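Local coordinates for protein GDP-perosamine synthase (Caulobacter crescentus, PDB 3BN1) that transfers the amino group of glutamate to GDP-4-keto-6-deoxy-D-mannose with the help of pyridoxal phosphate, making GDP-perosamine for the O-antigen of Caulobacter lipopolysaccharide, at residues A[313-325]-A[337-351]. Numbering follows the deposited sequence.
With AKG (2-oxoglutaric acid), chain G.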
ATOM      1  N   GLY A 313       5.410  33.480   6.144  1.00 14.85           N
ATOM      2  CA  GLY A 313       5.928  32.294   6.836  1.00 14.07           C
ATOM      3  C   GLY A 313       4.948  31.390   7.561  1.00 11.15           C
ATOM      4  O   GLY A 313       5.329  30.630   8.482  1.00 17.72           O
ATOM      5  N   ILE A 314       3.704  31.442   7.095  1.00 17.56           N
ATOM      6  CA  ILE A 314       2.605  30.675   7.662  1.00  6.48           C
ATOM      7  C   ILE A 314       1.919  29.788   6.648  1.00  9.65           C
ATOM      8  O   ILE A 314       1.346  30.251   5.640  1.00 16.53           O
ATOM      9  CB  ILE A 314       1.567  31.571   8.330  1.00 26.47           C
ATOM     10  CG1 ILE A 314       2.137  32.067   9.652  1.00 38.18           C
ATOM     11  CG2 ILE A 314       0.276  30.822   8.634  1.00 14.47           C
ATOM     12  CD1 ILE A 314       1.871  33.482   9.811  1.00 17.98           C
ATOM     13  N   GLU A 315       1.942  28.500   6.962  1.00 18.73           N
ATOM     14  CA  GLU A 315       1.258  27.516   6.117  1.00 12.73           C
ATOM     15  C   GLU A 315      -0.253  27.457   6.383  1.00 25.98           C
ATOM     16  O   GLU A 315      -0.697  27.499   7.522  1.00 22.98           O
ATOM     17  CB  GLU A 315       1.830  26.131   6.373  1.00 11.44           C
ATOM     18  CG  GLU A 315       1.315  25.156   5.320  1.00 13.35           C
ATOM     19  CD  GLU A 315       1.969  23.807   5.345  1.00 99.89           C
ATOM     20  OE1 GLU A 315       2.585  23.474   6.385  1.00 22.86           O
ATOM     21  OE2 GLU A 315       1.831  23.105   4.312  1.00 37.64           O
ATOM     22  N   SER A 316      -1.048  27.340   5.329  1.00 22.35           N
ATOM     23  CA  SER A 316      -2.504  27.180   5.459  1.00  4.04           C
ATOM     24  C   SER A 316      -2.876  26.374   4.219  1.00 17.90           C
ATOM     25  O   SER A 316      -2.016  26.113   3.373  1.00 22.27           O
ATOM     26  CB  SER A 316      -3.239  28.549   5.513  1.00  9.41           C
ATOM     27  OG  SER A 316      -3.049  29.359   4.372  1.00 16.06           O
ATOM     28  N   ARG A 317      -4.137  26.050   4.003  1.00 18.91           N
ATOM     29  CA  ARG A 317      -4.449  25.371   2.737  1.00 11.90           C
ATOM     30  C   ARG A 317      -5.931  25.536   2.530  1.00 15.36           C
ATOM     31  O   ARG A 317      -6.707  25.816   3.455  1.00 15.41           O
ATOM     32  CB  ARG A 317      -4.109  23.886   2.742  1.00 24.99           C
ATOM     33  CG  ARG A 317      -4.942  23.263   3.764  1.00  5.95           C
ATOM     34  CD  ARG A 317      -4.623  21.817   4.156  1.00 19.19           C
ATOM     35  NE  ARG A 317      -5.140  20.854   3.193  1.00 99.89           N
ATOM     36  CZ  ARG A 317      -4.795  19.567   3.161  1.00 99.89           C
ATOM     37  NH1 ARG A 317      -5.338  18.801   2.215  1.00 99.89           N
ATOM     38  NH2 ARG A 317      -3.920  19.053   4.052  1.00 26.62           N
ATOM     39  N   PRO A 318      -6.325  25.357   1.286  1.00 12.12           N
ATOM     40  CA  PRO A 318      -7.723  25.514   0.989  1.00  7.05           C
ATOM     41  C   PRO A 318      -8.533  24.348   1.485  1.00 37.55           C
ATOM     42  O   PRO A 318      -8.046  23.216   1.696  1.00 13.17           O
ATOM     43  CB  PRO A 318      -7.748  25.575  -0.534  1.00 17.21           C
ATOM     44  CG  PRO A 318      -6.522  24.875  -0.986  1.00 17.56           C
ATOM     45  CD  PRO A 318      -5.591  24.708   0.184  1.00 22.11           C
ATOM     46  N   VAL A 319      -9.804  24.645   1.689  1.00 10.82           N
ATOM     47  CA  VAL A 319     -10.682  23.519   1.991  1.00 12.91           C
ATOM     48  C   VAL A 319     -10.676  22.671   0.696  1.00 13.07           C
ATOM     49  O   VAL A 319     -10.543  23.161  -0.424  1.00 13.18           O
ATOM     50  CB  VAL A 319     -12.082  24.042   2.357  1.00  4.43           C
ATOM     51  CG1 VAL A 319     -13.161  23.066   2.036  1.00  9.96           C
ATOM     52  CG2 VAL A 319     -12.066  24.364   3.867  1.00 12.85           C
ATOM     53  N   PHE A 320     -10.819  21.377   0.836  1.00  7.64           N
ATOM     54  CA  PHE A 320     -10.791  20.503  -0.335  1.00  6.88           C
ATOM     55  C   PHE A 320     -11.652  20.985  -1.447  1.00 10.62           C
ATOM     56  O   PHE A 320     -12.751  21.500  -1.188  1.00  8.04           O
ATOM     57  CB  PHE A 320     -11.427  19.188   0.074  1.00  5.33           C
ATOM     58  CG  PHE A 320     -10.701  18.502   1.180  1.00 14.97           C
ATOM     59  CD1 PHE A 320      -9.437  18.001   0.949  1.00  5.54           C
ATOM     60  CD2 PHE A 320     -11.320  18.263   2.417  1.00 20.39           C
ATOM     61  CE1 PHE A 320      -8.727  17.353   1.926  1.00  5.02           C
ATOM     62  CE2 PHE A 320     -10.632  17.531   3.452  1.00 14.55           C
ATOM     63  CZ  PHE A 320      -9.344  17.111   3.201  1.00 16.12           C
ATOM     64  N   HIS A 321     -11.198  20.754  -2.687  1.00 12.46           N
ATOM     65  CA  HIS A 321     -12.010  21.155  -3.842  1.00 10.93           C
ATOM     66  C   HIS A 321     -13.072  20.117  -3.959  1.00 12.25           C
ATOM     67  O   HIS A 321     -12.745  18.931  -3.919  1.00  9.69           O
ATOM     68  CB  HIS A 321     -11.218  21.132  -5.176  1.00  9.90           C
ATOM     69  CG  HIS A 321     -10.048  22.051  -5.193  1.00 16.97           C
ATOM     70  ND1 HIS A 321     -10.073  23.290  -4.587  1.00 66.20           N
ATOM     71  CD2 HIS A 321      -8.797  21.897  -5.690  1.00 27.97           C
ATOM     72  CE1 HIS A 321      -8.887  23.859  -4.700  1.00 30.81           C
ATOM     73  NE2 HIS A 321      -8.100  23.046  -5.383  1.00 28.03           N
ATOM     74  N   PRO A 322     -14.318  20.543  -4.195  1.00 14.38           N
ATOM     75  CA  PRO A 322     -15.380  19.569  -4.362  1.00  6.67           C
ATOM     76  C   PRO A 322     -15.001  18.612  -5.521  1.00  3.80           C
ATOM     77  O   PRO A 322     -14.474  19.038  -6.552  1.00 12.79           O
ATOM     78  CB  PRO A 322     -16.583  20.451  -4.715  1.00  9.92           C
ATOM     79  CG  PRO A 322     -16.365  21.726  -3.966  1.00  9.40           C
ATOM     80  CD  PRO A 322     -14.849  21.924  -4.059  1.00  8.78           C
ATOM     81  N   MET A 323     -15.337  17.343  -5.378  1.00  9.96           N
ATOM     82  CA  MET A 323     -14.977  16.372  -6.421  1.00 12.72           C
ATOM     83  C   MET A 323     -15.466  16.788  -7.791  1.00 17.31           C
ATOM     84  O   MET A 323     -14.824  16.567  -8.813  1.00 15.23           O
ATOM     85  CB  MET A 323     -15.757  15.066  -6.196  1.00  8.28           C
ATOM     86  CG  MET A 323     -15.423  14.392  -4.864  1.00 22.57           C
ATOM     87  SD  MET A 323     -13.732  13.768  -4.724  1.00 21.01           S
ATOM     88  CE  MET A 323     -12.780  15.450  -4.358  1.00 11.03           C
ATOM     89  N   HIS A 324     -16.729  17.180  -7.808  1.00  7.29           N
ATOM     90  CA  HIS A 324     -17.396  17.442  -9.077  1.00  6.21           C
ATOM     91  C   HIS A 324     -16.756  18.599  -9.828  1.00 11.55           C
ATOM     92  O   HIS A 324     -17.175  18.935 -10.933  1.00 12.31           O
ATOM     93  CB  HIS A 324     -18.982  17.582  -8.870  1.00  9.88           C
ATOM     94  CG  HIS A 324     -19.404  18.861  -8.212  1.00  7.56           C
ATOM     95  ND1 HIS A 324     -19.112  19.134  -6.890  1.00 12.74           N
ATOM     96  CD2 HIS A 324     -19.992  19.985  -8.704  1.00 11.80           C
ATOM     97  CE1 HIS A 324     -19.534  20.352  -6.587  1.00  6.73           C
ATOM     98  NE2 HIS A 324     -20.070  20.894  -7.673  1.00 12.29           N
ATOM     99  N   ILE A 325     -15.791  19.279  -9.211  1.00  4.77           N
ATOM    100  CA  ILE A 325     -15.230  20.407  -9.951  1.00 17.81           C
ATOM    101  C   ILE A 325     -13.857  20.002 -10.435  1.00 44.81           C
ATOM    102  O   ILE A 325     -13.187  20.801 -11.051  1.00 14.45           O
ATOM    103  CB  ILE A 325     -15.144  21.780  -9.239  1.00 19.61           C
ATOM    104  CG1 ILE A 325     -14.072  21.768  -8.156  1.00 21.66           C
ATOM    105  CG2 ILE A 325     -16.439  22.136  -8.584  1.00 15.70           C
ATOM    106  CD1 ILE A 325     -13.733  23.196  -7.545  1.00 12.72           C
ATOM    107  N   LEU A 337     -25.220  20.718  -5.396  1.00  8.34           N
ATOM    108  CA  LEU A 337     -23.910  20.651  -4.693  1.00 18.59           C
ATOM    109  C   LEU A 337     -23.390  22.069  -4.377  1.00 16.35           C
ATOM    110  O   LEU A 337     -22.193  22.332  -4.194  1.00 13.51           O
ATOM    111  CB  LEU A 337     -22.859  19.857  -5.481  1.00  6.79           C
ATOM    112  CG  LEU A 337     -23.301  18.401  -5.702  1.00  2.90           C
ATOM    113  CD1 LEU A 337     -22.407  17.808  -6.763  1.00 11.53           C
ATOM    114  CD2 LEU A 337     -23.371  17.508  -4.375  1.00  5.08           C
ATOM    115  N   LYS A 338     -24.346  22.985  -4.264  1.00 12.65           N
ATOM    116  CA  LYS A 338     -24.002  24.377  -4.057  1.00 19.81           C
ATOM    117  C   LYS A 338     -23.274  24.694  -2.751  1.00 13.80           C
ATOM    118  O   LYS A 338     -22.440  25.587  -2.731  1.00 15.20           O
ATOM    119  CB  LYS A 338     -25.235  25.253  -4.327  1.00 17.14           C
ATOM    120  CG  LYS A 338     -25.698  25.164  -5.810  1.00 21.45           C
ATOM    121  CD  LYS A 338     -27.096  25.753  -6.138  1.00 51.46           C
ATOM    122  CE  LYS A 338     -27.037  27.082  -6.918  1.00 99.89           C
ATOM    123  NZ  LYS A 338     -25.708  27.331  -7.566  1.00 99.89           N
ATOM    124  N   ILE A 339     -23.594  23.998  -1.659  1.00 13.63           N
ATOM    125  CA  ILE A 339     -22.931  24.312  -0.395  1.00 10.50           C
ATOM    126  C   ILE A 339     -21.481  23.885  -0.508  1.00 11.98           C
ATOM    127  O   ILE A 339     -20.587  24.662  -0.181  1.00 13.99           O
ATOM    128  CB  ILE A 339     -23.548  23.707   0.887  1.00 13.52           C
ATOM    129  CG1 ILE A 339     -25.022  24.074   1.092  1.00  9.50           C
ATOM    130  CG2 ILE A 339     -22.783  24.259   2.099  1.00  8.40           C
ATOM    131  CD1 ILE A 339     -25.278  25.599   0.997  1.00 17.41           C
ATOM    132  N   ALA A 340     -21.241  22.689  -1.050  1.00 11.43           N
ATOM    133  CA  ALA A 340     -19.858  22.208  -1.201  1.00 13.00           C
ATOM    134  C   ALA A 340     -19.017  23.213  -2.049  1.00 17.63           C
ATOM    135  O   ALA A 340     -17.854  23.506  -1.754  1.00  6.98           O
ATOM    136  CB  ALA A 340     -19.890  20.819  -1.901  1.00  4.73           C
ATOM    137  N   GLU A 341     -19.606  23.739  -3.118  1.00 11.11           N
ATOM    138  CA  GLU A 341     -18.897  24.711  -3.968  1.00 10.95           C
ATOM    139  C   GLU A 341     -18.528  25.972  -3.214  1.00  9.23           C
ATOM    140  O   GLU A 341     -17.382  26.454  -3.324  1.00 16.31           O
ATOM    141  CB  GLU A 341     -19.762  25.105  -5.162  1.00 10.62           C
ATOM    142  CG  GLU A 341     -19.884  23.984  -6.212  1.00 21.28           C
ATOM    143  CD  GLU A 341     -21.065  24.197  -7.132  1.00 24.90           C
ATOM    144  OE1 GLU A 341     -21.631  25.318  -7.176  1.00 27.01           O
ATOM    145  OE2 GLU A 341     -21.481  23.208  -7.744  1.00 16.08           O
ATOM    146  N   ALA A 342     -19.491  26.483  -2.419  1.00 12.27           N
ATOM    147  CA  ALA A 342     -19.296  27.705  -1.598  1.00  9.52           C
ATOM    148  C   ALA A 342     -18.175  27.483  -0.566  1.00 15.11           C
ATOM    149  O   ALA A 342     -17.266  28.305  -0.389  1.00 14.48           O
ATOM    150  CB  ALA A 342     -20.639  28.061  -0.827  1.00  8.75           C
ATOM    151  N   CYS A 343     -18.224  26.334   0.096  1.00  7.38           N
ATOM    152  CA  CYS A 343     -17.211  26.024   1.097  1.00  9.19           C
ATOM    153  C   CYS A 343     -15.843  25.908   0.481  1.00  9.94           C
ATOM    154  O   CYS A 343     -14.872  26.388   1.046  1.00 10.66           O
ATOM    155  CB  CYS A 343     -17.523  24.768   1.868  1.00  6.33           C
ATOM    156  SG  CYS A 343     -18.985  24.933   2.939  1.00 12.52           S
ATOM    157  N   GLY A 344     -15.794  25.292  -0.696  1.00 14.21           N
ATOM    158  CA  GLY A 344     -14.536  25.153  -1.415  1.00 22.42           C
ATOM    159  C   GLY A 344     -13.951  26.504  -1.790  1.00 13.36           C
ATOM    160  O   GLY A 344     -12.726  26.673  -1.870  1.00 10.67           O
ATOM    161  N   VAL A 345     -14.826  27.444  -2.119  1.00  9.26           N
ATOM    162  CA  VAL A 345     -14.407  28.788  -2.491  1.00 15.48           C
ATOM    163  C   VAL A 345     -13.829  29.593  -1.317  1.00 19.22           C
ATOM    164  O   VAL A 345     -12.730  30.167  -1.385  1.00 10.13           O
ATOM    165  CB  VAL A 345     -15.628  29.542  -3.044  1.00  7.00           C
ATOM    166  CG1 VAL A 345     -15.365  31.060  -3.109  1.00 15.62           C
ATOM    167  CG2 VAL A 345     -15.966  28.977  -4.401  1.00 18.87           C
ATOM    168  N   ASP A 346     -14.561  29.611  -0.211  1.00 13.57           N
ATOM    169  CA  ASP A 346     -14.162  30.447   0.914  1.00 15.63           C
ATOM    170  C   ASP A 346     -13.468  29.759   2.115  1.00 19.97           C
ATOM    171  O   ASP A 346     -13.057  30.429   3.064  1.00 11.14           O
ATOM    172  CB  ASP A 346     -15.372  31.364   1.311  1.00 11.64           C
ATOM    173  CG  ASP A 346     -16.462  30.623   2.088  1.00 14.03           C
ATOM    174  OD1 ASP A 346     -16.203  29.526   2.603  1.00 16.10           O
ATOM    175  OD2 ASP A 346     -17.602  31.151   2.198  1.00 20.44           O
ATOM    176  N   GLY A 347     -13.327  28.435   2.063  1.00  8.84           N
ATOM    177  CA  GLY A 347     -12.805  27.654   3.167  1.00 11.59           C
ATOM    178  C   GLY A 347     -11.307  27.713   3.344  1.00 22.38           C
ATOM    179  O   GLY A 347     -10.584  27.575   2.374  1.00  8.21           O
ATOM    180  N   LEU A 348     -10.842  27.933   4.576  1.00 12.09           N
ATOM    181  CA  LEU A 348      -9.397  27.988   4.813  1.00 19.67           C
ATOM    182  C   LEU A 348      -8.986  27.175   6.024  1.00 13.54           C
ATOM    183  O   LEU A 348      -9.416  27.468   7.119  1.00 10.02           O
ATOM    184  CB  LEU A 348      -8.953  29.429   5.076  1.00 18.68           C
ATOM    185  CG  LEU A 348      -7.447  29.636   5.399  1.00  8.70           C
ATOM    186  CD1 LEU A 348      -6.590  29.256   4.151  1.00 18.90           C
ATOM    187  CD2 LEU A 348      -7.176  31.116   5.838  1.00  7.82           C
ATOM    188  N   ASN A 349      -8.097  26.196   5.866  1.00 11.42           N
ATOM    189  CA  ASN A 349      -7.621  25.413   7.031  1.00 10.86           C
ATOM    190  C   ASN A 349      -6.456  26.156   7.627  1.00 30.40           C
ATOM    191  O   ASN A 349      -5.500  26.392   6.890  1.00 10.49           O
ATOM    192  CB  ASN A 349      -7.053  24.068   6.560  1.00  2.93           C
ATOM    193  CG  ASN A 349      -8.093  23.200   5.938  1.00  8.24           C
ATOM    194  OD1 ASN A 349      -7.893  22.600   4.867  1.00 24.12           O
ATOM    195  ND2 ASN A 349      -9.247  23.155   6.591  1.00  8.50           N
ATOM    196  N   LEU A 350      -6.487  26.427   8.936  1.00 10.15           N
ATOM    197  CA  LEU A 350      -5.400  27.180   9.578  1.00  8.23           C
ATOM    198  C   LEU A 350      -4.478  26.212  10.354  1.00 24.45           C
ATOM    199  O   LEU A 350      -4.912  25.135  10.733  1.00 15.64           O
ATOM    200  CB  LEU A 350      -6.028  28.122  10.622  1.00 12.38           C
ATOM    201  CG  LEU A 350      -6.845  29.312  10.099  1.00 16.37           C
ATOM    202  CD1 LEU A 350      -7.437  30.175  11.242  1.00  6.96           C
ATOM    203  CD2 LEU A 350      -5.883  30.037   9.171  1.00 27.32           C
ATOM    204  N   PRO A 351      -3.222  26.581  10.641  1.00 19.54           N
ATOM    205  CA  PRO A 351      -2.348  25.682  11.417  1.00 19.27           C
ATOM    206  C   PRO A 351      -3.020  25.172  12.711  1.00 15.41           C
ATOM    207  O   PRO A 351      -3.553  25.933  13.554  1.00  9.18           O
ATOM    208  CB  PRO A 351      -1.141  26.544  11.780  1.00 18.04           C
ATOM    209  CG  PRO A 351      -1.089  27.573  10.680  1.00 14.54           C
ATOM    210  CD  PRO A 351      -2.570  27.851  10.288  1.00  5.19           C
TER
HETATM  211  C1  AKG G 374      -3.979  16.092   3.079  1.00 43.32           C
HETATM  212  O1  AKG G 374      -3.127  16.665   2.347  1.00 99.89           O
HETATM  213  O2  AKG G 374      -4.656  16.737   3.916  1.00 99.89           O
HETATM  214  C2  AKG G 374      -4.178  14.633   2.966  1.00 45.47           C
HETATM  215  O5  AKG G 374      -4.910  14.063   3.751  1.00 53.97           O
HETATM  216  C3  AKG G 374      -3.476  13.919   1.829  1.00 29.63           C
HETATM  217  C4  AKG G 374      -3.624  12.418   1.947  1.00 24.02           C
HETATM  218  C5  AKG G 374      -2.571  11.763   1.093  1.00 16.59           C
HETATM  219  O3  AKG G 374      -2.581  10.505   1.022  1.00 20.44           O
HETATM  220  O4  AKG G 374      -1.681  12.536   0.378  1.00 26.46           O
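Arg317 and Asn349 form a hydrogen-bonded antiparallel pair joining strand 317-318 to strand 347-350. Asn349 N bonds to Arg317 O (2.8 Å), and Arg317 N to Asn349 O. Both side chains leave the same face of the sheet, and the aliphatic start of the arginine lies against the asparagine, with Arg317 CG 3.6 Å from Asn349 CB. A bend at chi3 (-79°) then turns the guanidinium toward 2-oxoglutarate, whose carboxylate oxygen O2 meets its edge: the NH1 bond is weak, and the 2.4 Å from Arg317 NH2 to O2 is too short to be taken at face value. Tyr223 of the second subunit packs on Arg317, and Arg233 and Gln215 of that subunit also bind this ligand. On the other face Leu348 CD1 approaches Ser316 OG, next to helix 302-311. Where helix 338-346 gives way to strand 347-350, Val319 CG2 packs on the backbone of Gly347, which has no side chain there (3.4 Å to Gly347 CA), and Val319 N bonds to Gly347 O. Pro322 CG rests on Ala340 O of helix 338-346. At that helix's start the His324 ring is sandwiched: Leu337 CD1 sits 3.5 Å from its centroid over one face, Ile325 CG2 near the rim of the other. In the ring plane His324 NE2 donates to the anti lone pair of Glu341 OE2 (2.7 Å), and ND1 is held by Ser85 OG, so both nitrogens are engaged and the ring's rotation is fixed. The glutamate probably polarises the imidazole, while the paired strands hold Arg317 where it grips a carboxylate of 2-oxoglutarate, consistent with a site for the glutamate donor at the dimer interface.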